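Long-range contacts in galactan 1,3-beta-galactosidase (Phanerochaete chrysosporium, PDB 7BYS), which probably hydrolyses the beta-1,3-linked galactan backbone of arabinogalactans from the chain end and binds carbohydrate through a second, calcium-containing module: residues 15-19 / 48-52; 125-131 / 172-177; 236-240 / 384-388. All blocks are in the same frame, centred on the assembly; numbering follows the deposited sequence.

Interaction 1: 15-19 / 48-52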
loop_
_atom_site.group_PDB
_atom_site.type_symbol
_atom_site.label_atom_id
_atom_site.label_comp_id
_atom_site.label_asym_id
_atom_site.label_seq_id
_atom_site.Cartn_x
_atom_site.Cartn_y
_atom_site.Cartn_z
ATOM N N ASN A 15 6.802 11.563 13.168
ATOM C CA ASN A 15 7.071 11.947 11.794
ATOM C C ASN A 15 6.397 10.958 10.857
ATOM O O ASN A 15 6.291 9.766 11.153
ATOM C CB ASN A 15 8.574 11.931 11.526
ATOM C CG ASN A 15 9.307 13.000 12.300
ATOM O OD1 ASN A 15 8.865 14.148 12.348
ATOM N ND2 ASN A 15 10.436 12.633 12.907
ATOM N N THR A 16 5.923 11.466 9.727
ATOM C CA THR A 16 5.289 10.603 8.737
ATOM C C THR A 16 6.263 9.524 8.262
ATOM O O THR A 16 7.426 9.807 7.956
ATOM C CB THR A 16 4.802 11.439 7.556
ATOM O OG1 THR A 16 4.066 12.566 8.051
ATOM C CG2 THR A 16 3.895 10.609 6.656
ATOM N N ILE A 17 5.797 8.274 8.249
ATOM C CA ILE A 17 6.635 7.167 7.802
ATOM C C ILE A 17 6.941 7.336 6.322
ATOM O O ILE A 17 6.041 7.633 5.520
ATOM C CB ILE A 17 5.926 5.834 8.077
ATOM C CG1 ILE A 17 5.848 5.599 9.587
ATOM C CG2 ILE A 17 6.652 4.673 7.378
ATOM C CD1 ILE A 17 4.987 4.428 9.985
ATOM N N GLN A 18 8.215 7.164 5.958
ATOM C CA GLN A 18 8.710 7.282 4.587
ATOM C C GLN A 18 9.332 5.949 4.188
ATOM O O GLN A 18 10.554 5.784 4.230
ATOM C CB GLN A 18 9.714 8.415 4.485
ATOM C CG GLN A 18 9.069 9.788 4.663
ATOM C CD GLN A 18 8.225 10.183 3.477
ATOM O OE1 GLN A 18 8.277 9.547 2.427
ATOM N NE2 GLN A 18 7.429 11.235 3.640
ATOM N N ALA A 19 8.487 4.999 3.802
ATOM C CA ALA A 19 8.930 3.649 3.459
ATOM C C ALA A 19 8.019 3.086 2.363
ATOM O O ALA A 19 7.342 2.070 2.514
ATOM C CB ALA A 19 8.981 2.773 4.709
ATOM N N VAL A 48 17.015 4.507 1.404
ATOM C CA VAL A 48 16.212 3.370 1.849
ATOM C C VAL A 48 16.131 3.496 3.365
ATOM O O VAL A 48 17.154 3.419 4.052
ATOM C CB VAL A 48 16.822 2.023 1.432
ATOM C CG1 VAL A 48 16.006 0.866 2.035
ATOM C CG2 VAL A 48 16.863 1.890 -0.087
ATOM N N SER A 49 14.926 3.719 3.882
ATOM C CA SER A 49 14.683 3.843 5.303
ATOM C C SER A 49 14.639 2.477 5.979
ATOM O O SER A 49 14.546 1.428 5.327
ATOM C CB SER A 49 13.360 4.560 5.537
ATOM O OG SER A 49 12.322 3.860 4.856
ATOM N N CYS A 50 14.711 2.501 7.308
ATOM C CA CYS A 50 14.648 1.291 8.112
ATOM C C CYS A 50 13.892 1.609 9.388
ATOM O O CYS A 50 14.369 2.412 10.201
ATOM C CB CYS A 50 16.061 0.803 8.458
ATOM S SG CYS A 50 16.097 -0.946 9.038
ATOM N N TYR A 51 12.739 0.970 9.568
ATOM C CA TYR A 51 11.918 1.119 10.763
ATOM C C TYR A 51 11.761 -0.240 11.423
ATOM O O TYR A 51 11.645 -1.257 10.740
ATOM C CB TYR A 51 10.515 1.630 10.415
ATOM C CG TYR A 51 10.455 2.995 9.779
ATOM C CD1 TYR A 51 10.726 3.162 8.436
ATOM C CD2 TYR A 51 10.097 4.114 10.529
ATOM C CE1 TYR A 51 10.669 4.407 7.846
ATOM C CE2 TYR A 51 10.030 5.374 9.947
ATOM C CZ TYR A 51 10.316 5.517 8.608
ATOM O OH TYR A 51 10.262 6.744 7.978
ATOM N N THR A 52 11.720 -0.254 12.751
ATOM C CA THR A 52 11.574 -1.499 13.488
ATOM C C THR A 52 10.298 -1.499 14.323
ATOM O O THR A 52 9.810 -0.447 14.753
ATOM C CB THR A 52 12.782 -1.759 14.389
ATOM O OG1 THR A 52 12.816 -0.766 15.416
ATOM C CG2 THR A 52 14.080 -1.712 13.598
HETATM O O HOH W 1 9.603 8.803 9.465
#
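The m rotamer of Y51, with chi2 near 79°, sends its phenol from strand 48-52 to the backbone of 15-19. There Q18 N donates to Y51 OH at 2.9 Å, nearly in line. Y51 OH donates to water 1 at 2.6 Å, and water 1 donates to T16 O at 2.8 Å. I17 (m, t) lays CG2 over one face of the Y51 ring, 4.2 Å from its centroid, a CH-pi contact. A19 CB touches Y51 CE1 at 3.9 Å. The p rotamer of S49 brings OG to Q18 O, to which it donates at 2.7 Å. Q18 N and O are thus both held. The Q18 side chain turns away: OE1 accepts from H20 NE2 and K38 N, and NE2 donates to G266 O. The loop precedes strand 22-27 of the first blade of the five-bladed GH43 propeller. I17 O and A19 N hydrogen-bond to Y270 OH of the last blade, and I17 packs on W33 of strand 30-36, next to strand 48-53 in its sheet.

Interaction 2: 125-131 / 172-177; sequences KGSFKPL and YNVTAQ. With NAG (2-acetamido-2-deoxy-beta-D-glucopyranose), chain D.
L131 lies over V174 and the backbone after it. L131 CD2 is 3.6 Å from V174 O, L131 CG 3.9 Å from V174 CG1, and L131 CD1 4.0 Å from Q177 N. L131 has left-handed backbone angles (51/25) and an m, t side chain. The segments run nearly parallel, 12° apart end to end, but do not pair as strands. CA atoms are 8.9 Å apart at K125-Y172 and 6.0 Å at P130-V174. Residues 125-128 end the outer strand of one propeller blade; 174-177 start that of the next. P130 CB meets V174 CG2 at 3.8 Å, with V174 t. The F128 backbone is extended (-160/165) and chi1 is p; F128 CZ is 3.7 Å from Y172 O and F128 CE2 3.6 Å from N173 OD1. K125 (m, m, chi3 near -134°) sets NZ over the Y172 ring (chi1 m), 4.4 Å from its centroid, a cation-pi contact. Y172 OH hydrogen-bonds to E93. N173, chi1 t, begins an N-V-T sequon, and N173 ND2 is bonded covalently to NAG C1 at 1.4 Å. NAG C6 packs on L131 CD2 at 3.7 Å. Water 2 accepts from L131 N at 2.8 Å, donates to N173 OD1 at 2.9 Å and weakly to NAG O7. Direct contact is therefore mostly van der Waals packing, plus one cation-pi pair; water 2 supplies the polar link at this exposed blade seam.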
loop_
_atom_site.group_PDB
_atom_site.type_symbol
_atom_site.label_atom_id
_atom_site.label_comp_id
_atom_site.label_asym_id
_atom_site.label_seq_id
_atom_site.Cartn_x
_atom_site.Cartn_y
_atom_site.Cartn_z
ATOM N N LYS A 125 26.886 -2.950 -3.775
ATOM C CA LYS A 125 27.788 -3.814 -4.520
ATOM C C LYS A 125 27.725 -3.588 -6.019
ATOM O O LYS A 125 28.521 -4.186 -6.754
ATOM C CB LYS A 125 27.468 -5.288 -4.240
ATOM C CG LYS A 125 27.587 -5.701 -2.781
ATOM C CD LYS A 125 29.007 -5.515 -2.262
ATOM C CE LYS A 125 29.470 -6.732 -1.473
ATOM N NZ LYS A 125 29.283 -8.009 -2.231
ATOM N N GLY A 126 26.807 -2.753 -6.494
ATOM C CA GLY A 126 26.651 -2.566 -7.920
ATOM C C GLY A 126 25.289 -2.957 -8.458
ATOM O O GLY A 126 24.511 -3.670 -7.805
ATOM N N SER A 127 24.997 -2.486 -9.665
ATOM C CA SER A 127 23.750 -2.791 -10.348
ATOM C C SER A 127 24.013 -3.574 -11.629
ATOM O O SER A 127 25.076 -3.439 -12.251
ATOM C CB SER A 127 22.980 -1.509 -10.666
ATOM O OG SER A 127 22.711 -0.784 -9.475
ATOM N N PHE A 128 23.033 -4.384 -12.035
ATOM C CA PHE A 128 23.196 -5.219 -13.218
ATOM C C PHE A 128 21.836 -5.662 -13.752
ATOM O O PHE A 128 20.807 -5.529 -13.083
ATOM C CB PHE A 128 24.097 -6.427 -12.923
ATOM C CG PHE A 128 23.574 -7.326 -11.825
ATOM C CD1 PHE A 128 23.863 -7.073 -10.490
ATOM C CD2 PHE A 128 22.789 -8.415 -12.132
ATOM C CE1 PHE A 128 23.379 -7.903 -9.493
ATOM C CE2 PHE A 128 22.300 -9.246 -11.136
ATOM C CZ PHE A 128 22.600 -8.983 -9.819
ATOM N N LYS A 129 21.845 -6.166 -14.999
ATOM C CA LYS A 129 20.665 -6.784 -15.599
ATOM C C LYS A 129 20.688 -8.280 -15.328
ATOM O O LYS A 129 21.649 -8.955 -15.733
ATOM C CB LYS A 129 20.651 -6.560 -17.099
ATOM C CG LYS A 129 20.281 -5.148 -17.532
ATOM C CD LYS A 129 20.058 -5.108 -19.041
ATOM C CE LYS A 129 19.501 -3.776 -19.504
ATOM N NZ LYS A 129 18.109 -3.570 -19.040
ATOM N N PRO A 130 19.662 -8.841 -14.684
ATOM C CA PRO A 130 19.666 -10.281 -14.375
ATOM C C PRO A 130 19.589 -11.133 -15.637
ATOM O O PRO A 130 18.679 -10.982 -16.459
ATOM C CB PRO A 130 18.420 -10.463 -13.502
ATOM C CG PRO A 130 17.554 -9.305 -13.828
ATOM C CD PRO A 130 18.471 -8.160 -14.156
ATOM N N LEU A 131 20.554 -12.045 -15.772
ATOM C CA LEU A 131 20.756 -12.838 -16.991
ATOM C C LEU A 131 20.810 -11.969 -18.243
ATOM O O LEU A 131 20.513 -12.436 -19.349
ATOM C CB LEU A 131 19.732 -13.969 -17.124
ATOM C CG LEU A 131 19.608 -14.840 -15.867
ATOM C CD1 LEU A 131 18.456 -15.789 -16.006
ATOM C CD2 LEU A 131 20.902 -15.603 -15.582
ATOM N N TYR A 172 23.621 -13.153 -4.301
ATOM C CA TYR A 172 24.305 -12.038 -4.955
ATOM C C TYR A 172 23.962 -11.909 -6.429
ATOM O O TYR A 172 24.205 -10.846 -7.014
ATOM C CB TYR A 172 25.831 -12.194 -4.873
ATOM C CG TYR A 172 26.450 -12.013 -3.507
ATOM C CD1 TYR A 172 25.708 -11.573 -2.411
ATOM C CD2 TYR A 172 27.803 -12.277 -3.322
ATOM C CE1 TYR A 172 26.305 -11.411 -1.161
ATOM C CE2 TYR A 172 28.404 -12.129 -2.088
ATOM C CZ TYR A 172 27.661 -11.691 -1.012
ATOM O OH TYR A 172 28.285 -11.548 0.215
ATOM N N ASN A 173 23.421 -12.957 -7.039
ATOM C CA ASN A 173 23.268 -12.992 -8.482
ATOM C C ASN A 173 22.182 -14.003 -8.826
ATOM O O ASN A 173 21.872 -14.903 -8.041
ATOM C CB ASN A 173 24.612 -13.340 -9.138
ATOM C CG ASN A 173 24.569 -13.275 -10.642
ATOM O OD1 ASN A 173 23.803 -12.508 -11.230
ATOM N ND2 ASN A 173 25.401 -14.097 -11.281
ATOM N N VAL A 174 21.612 -13.845 -10.017
ATOM C CA VAL A 174 20.592 -14.755 -10.525
ATOM C C VAL A 174 21.283 -15.875 -11.294
ATOM O O VAL A 174 22.113 -15.607 -12.172
ATOM C CB VAL A 174 19.610 -13.995 -11.429
ATOM C CG1 VAL A 174 18.678 -14.963 -12.111
ATOM C CG2 VAL A 174 18.847 -12.941 -10.633
ATOM N N THR A 175 20.947 -17.127 -10.968
ATOM C CA THR A 175 21.601 -18.302 -11.545
ATOM C C THR A 175 20.793 -18.984 -12.649
ATOM O O THR A 175 21.371 -19.401 -13.661
ATOM C CB THR A 175 21.965 -19.316 -10.446
ATOM O OG1 THR A 175 22.674 -20.423 -11.023
ATOM C CG2 THR A 175 20.744 -19.846 -9.724
ATOM N N ALA A 176 19.475 -19.111 -12.495
ATOM C CA ALA A 176 18.664 -19.852 -13.450
ATOM C C ALA A 176 17.277 -19.235 -13.492
ATOM O O ALA A 176 16.741 -18.836 -12.455
ATOM C CB ALA A 176 18.523 -21.325 -13.042
ATOM N N GLN A 177 16.697 -19.175 -14.687
ATOM C CA GLN A 177 15.283 -18.854 -14.813
ATOM C C GLN A 177 14.451 -20.035 -14.345
ATOM O O GLN A 177 14.785 -21.198 -14.595
ATOM C CB GLN A 177 14.928 -18.565 -16.264
ATOM C CG GLN A 177 13.599 -17.838 -16.434
ATOM C CD GLN A 177 13.455 -17.208 -17.807
ATOM O OE1 GLN A 177 14.095 -16.202 -18.107
ATOM N NE2 GLN A 177 12.625 -17.808 -18.651
HETATM C C1 NAG D . 25.486 -14.175 -12.717
HETATM C C2 NAG D . 26.891 -13.904 -13.246
HETATM C C3 NAG D . 26.974 -14.025 -14.729
HETATM C C4 NAG D . 26.398 -15.323 -15.218
HETATM C C5 NAG D . 24.970 -15.493 -14.690
HETATM C C6 NAG D . 24.349 -16.763 -15.191
HETATM C C7 NAG D . 26.628 -11.296 -13.088
HETATM C C8 NAG D . 27.185 -9.978 -12.539
HETATM N N2 NAG D . 27.337 -12.544 -12.777
HETATM O O3 NAG D . 28.367 -13.932 -15.142
HETATM O O4 NAG D . 26.395 -15.342 -16.648
HETATM O O5 NAG D . 24.984 -15.498 -13.219
HETATM O O6 NAG D . 24.778 -17.840 -14.400
HETATM O O7 NAG D . 25.641 -11.278 -13.757
HETATM O O HOH W 2 22.471 -12.399 -13.750
#

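Interaction 3: 236-240 / 384-388; sequences TRTWY and PDSGG
A short left-handed helical turn of the GH43 propeller meets a loop of the C-terminal CBM35 beta-sandwich, so this is a contact between domains. Residues 237-240 all have phi near 55°, with psi from 42° to 73°. Y240 N donates to T236 O at 2.9 Å, and W239 N to T236 OG1 at 3.0 Å, an ST motif. Residues 384-388 form an irregular loop between strands 379-383 and 392-402. D385, chi1 p, takes bonds on both carboxylate oxygens. D385 OD1 accepts from Y240 OH at 2.9 Å. D385 OD2 accepts from R237 NH2 at 3.0 Å, which makes the salt bridge, and weakly from R237 NH1 at 3.5 Å. Water 4 donates to D385 OD2 at 2.6 Å and accepts weakly from R237 NH1 at 3.4 Å. R237 is m, t, m along chi1 to chi3. R237 NE donates to water 3 at 3.0 Å, and water 3 donates to T236 O and S386 O, each at 2.8 Å. S386 OG points to other partners, V391 O and N361 N. Y240, chi1 t, packs CE2 on P384 CB at 3.5 Å, and I393 touches the same side chain. G387 has phi 111°, and a CB there would hit the S386 carbonyl and come 3.3 Å from R237 NE. G387 N lies over one face of the guanidinium, 3.5 Å from R237 NH2, with both atoms donors.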
loop_
_atom_site.group_PDB
_atom_site.type_symbol
_atom_site.label_atom_id
_atom_site.label_comp_id
_atom_site.label_asym_id
_atom_site.label_seq_id
_atom_site.Cartn_x
_atom_site.Cartn_y
_atom_site.Cartn_z
ATOM N N THR A 236 -12.745 -0.854 -7.953
ATOM C CA THR A 236 -12.034 -0.056 -6.958
ATOM C C THR A 236 -10.544 0.078 -7.236
ATOM O O THR A 236 -9.878 0.837 -6.528
ATOM C CB THR A 236 -12.191 -0.619 -5.536
ATOM O OG1 THR A 236 -11.439 -1.827 -5.398
ATOM C CG2 THR A 236 -13.654 -0.868 -5.178
ATOM N N ARG A 237 -10.005 -0.659 -8.209
ATOM C CA ARG A 237 -8.581 -0.603 -8.530
ATOM C C ARG A 237 -7.744 -0.908 -7.287
ATOM O O ARG A 237 -6.884 -0.129 -6.866
ATOM C CB ARG A 237 -8.208 0.736 -9.167
ATOM C CG ARG A 237 -9.147 1.136 -10.304
ATOM C CD ARG A 237 -8.829 2.511 -10.870
ATOM N NE ARG A 237 -9.023 3.547 -9.861
ATOM C CZ ARG A 237 -8.585 4.796 -9.971
ATOM N NH1 ARG A 237 -7.913 5.189 -11.051
ATOM N NH2 ARG A 237 -8.792 5.653 -8.975
ATOM N N THR A 238 -8.025 -2.079 -6.705
ATOM C CA THR A 238 -7.388 -2.531 -5.468
ATOM C C THR A 238 -7.609 -1.528 -4.343
ATOM O O THR A 238 -6.704 -1.230 -3.560
ATOM C CB THR A 238 -5.907 -2.886 -5.646
ATOM O OG1 THR A 238 -5.708 -3.474 -6.935
ATOM C CG2 THR A 238 -5.482 -3.921 -4.609
ATOM N N TRP A 239 -8.838 -1.020 -4.243
ATOM C CA TRP A 239 -9.148 0.005 -3.247
ATOM C C TRP A 239 -8.159 1.164 -3.351
ATOM O O TRP A 239 -7.677 1.700 -2.348
ATOM C CB TRP A 239 -9.203 -0.590 -1.833
ATOM C CG TRP A 239 -10.317 -1.592 -1.677
ATOM C CD1 TRP A 239 -10.196 -2.947 -1.601
ATOM C CD2 TRP A 239 -11.723 -1.309 -1.635
ATOM N NE1 TRP A 239 -11.436 -3.524 -1.487
ATOM C CE2 TRP A 239 -12.391 -2.542 -1.491
ATOM C CE3 TRP A 239 -12.477 -0.131 -1.665
ATOM C CZ2 TRP A 239 -13.784 -2.639 -1.405
ATOM C CZ3 TRP A 239 -13.864 -0.225 -1.567
ATOM C CH2 TRP A 239 -14.499 -1.470 -1.435
ATOM N N TYR A 240 -7.860 1.547 -4.594
ATOM C CA TYR A 240 -6.859 2.564 -4.931
ATOM C C TYR A 240 -5.506 2.279 -4.263
ATOM O O TYR A 240 -5.074 2.954 -3.320
ATOM C CB TYR A 240 -7.371 3.977 -4.633
ATOM C CG TYR A 240 -6.667 5.074 -5.402
ATOM C CD1 TYR A 240 -5.308 5.005 -5.720
ATOM C CD2 TYR A 240 -7.375 6.193 -5.814
ATOM C CE1 TYR A 240 -4.681 6.039 -6.440
ATOM C CE2 TYR A 240 -6.778 7.195 -6.517
ATOM C CZ TYR A 240 -5.449 7.132 -6.823
ATOM O OH TYR A 240 -4.907 8.163 -7.533
ATOM N N PRO A 384 -9.114 11.233 -3.116
ATOM C CA PRO A 384 -8.531 10.788 -4.386
ATOM C C PRO A 384 -9.604 10.532 -5.435
ATOM O O PRO A 384 -10.775 10.274 -5.125
ATOM C CB PRO A 384 -7.817 9.479 -4.012
ATOM C CG PRO A 384 -7.543 9.590 -2.536
ATOM C CD PRO A 384 -8.701 10.398 -1.971
ATOM N N ASP A 385 -9.187 10.590 -6.705
ATOM C CA ASP A 385 -10.040 10.085 -7.773
ATOM C C ASP A 385 -10.432 8.650 -7.446
ATOM O O ASP A 385 -9.595 7.850 -7.027
ATOM C CB ASP A 385 -9.293 10.136 -9.109
ATOM C CG ASP A 385 -7.945 9.427 -9.071
ATOM O OD1 ASP A 385 -7.037 9.891 -8.357
ATOM O OD2 ASP A 385 -7.796 8.401 -9.773
ATOM N N SER A 386 -11.707 8.329 -7.580
ATOM C CA SER A 386 -12.164 7.007 -7.179
ATOM C C SER A 386 -12.270 6.012 -8.328
ATOM O O SER A 386 -12.474 4.821 -8.074
ATOM C CB SER A 386 -13.485 7.112 -6.415
ATOM O OG SER A 386 -14.521 7.436 -7.328
ATOM N N GLY A 387 -12.114 6.458 -9.574
ATOM C CA GLY A 387 -12.220 5.611 -10.745
ATOM C C GLY A 387 -13.436 5.910 -11.597
ATOM O O GLY A 387 -13.456 5.547 -12.782
ATOM N N GLY A 388 -14.446 6.551 -11.025
ATOM C CA GLY A 388 -15.642 6.908 -11.758
ATOM C C GLY A 388 -16.652 7.509 -10.801
ATOM O O GLY A 388 -16.576 7.325 -9.582
HETATM O O HOH W 3 -10.138 3.598 -7.106
HETATM O O HOH W 4 -5.548 7.556 -10.887
#

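Interactions 1 and 3 are buried; interaction 2 is at the surface. The first two stay inside the GH43 propeller. Interaction 1 ties the loop before the first blade to a strand of that blade, while interaction 2 joins the end of one blade's outer strand, with the loop after it, to the start of the next blade's outer strand. Interaction 3 links the propeller to the carbohydrate-binding module. Their centres lie 26 to 36 Å apart, and no two of them touch. The chemistry follows the place. Interaction 1 uses neutral hydroxyls to satisfy loop backbone. Interaction 2 has an exposed lysine over a tyrosine and a glycan beside it. Interaction 3 places a charged pair at the domain boundary, with bridging waters.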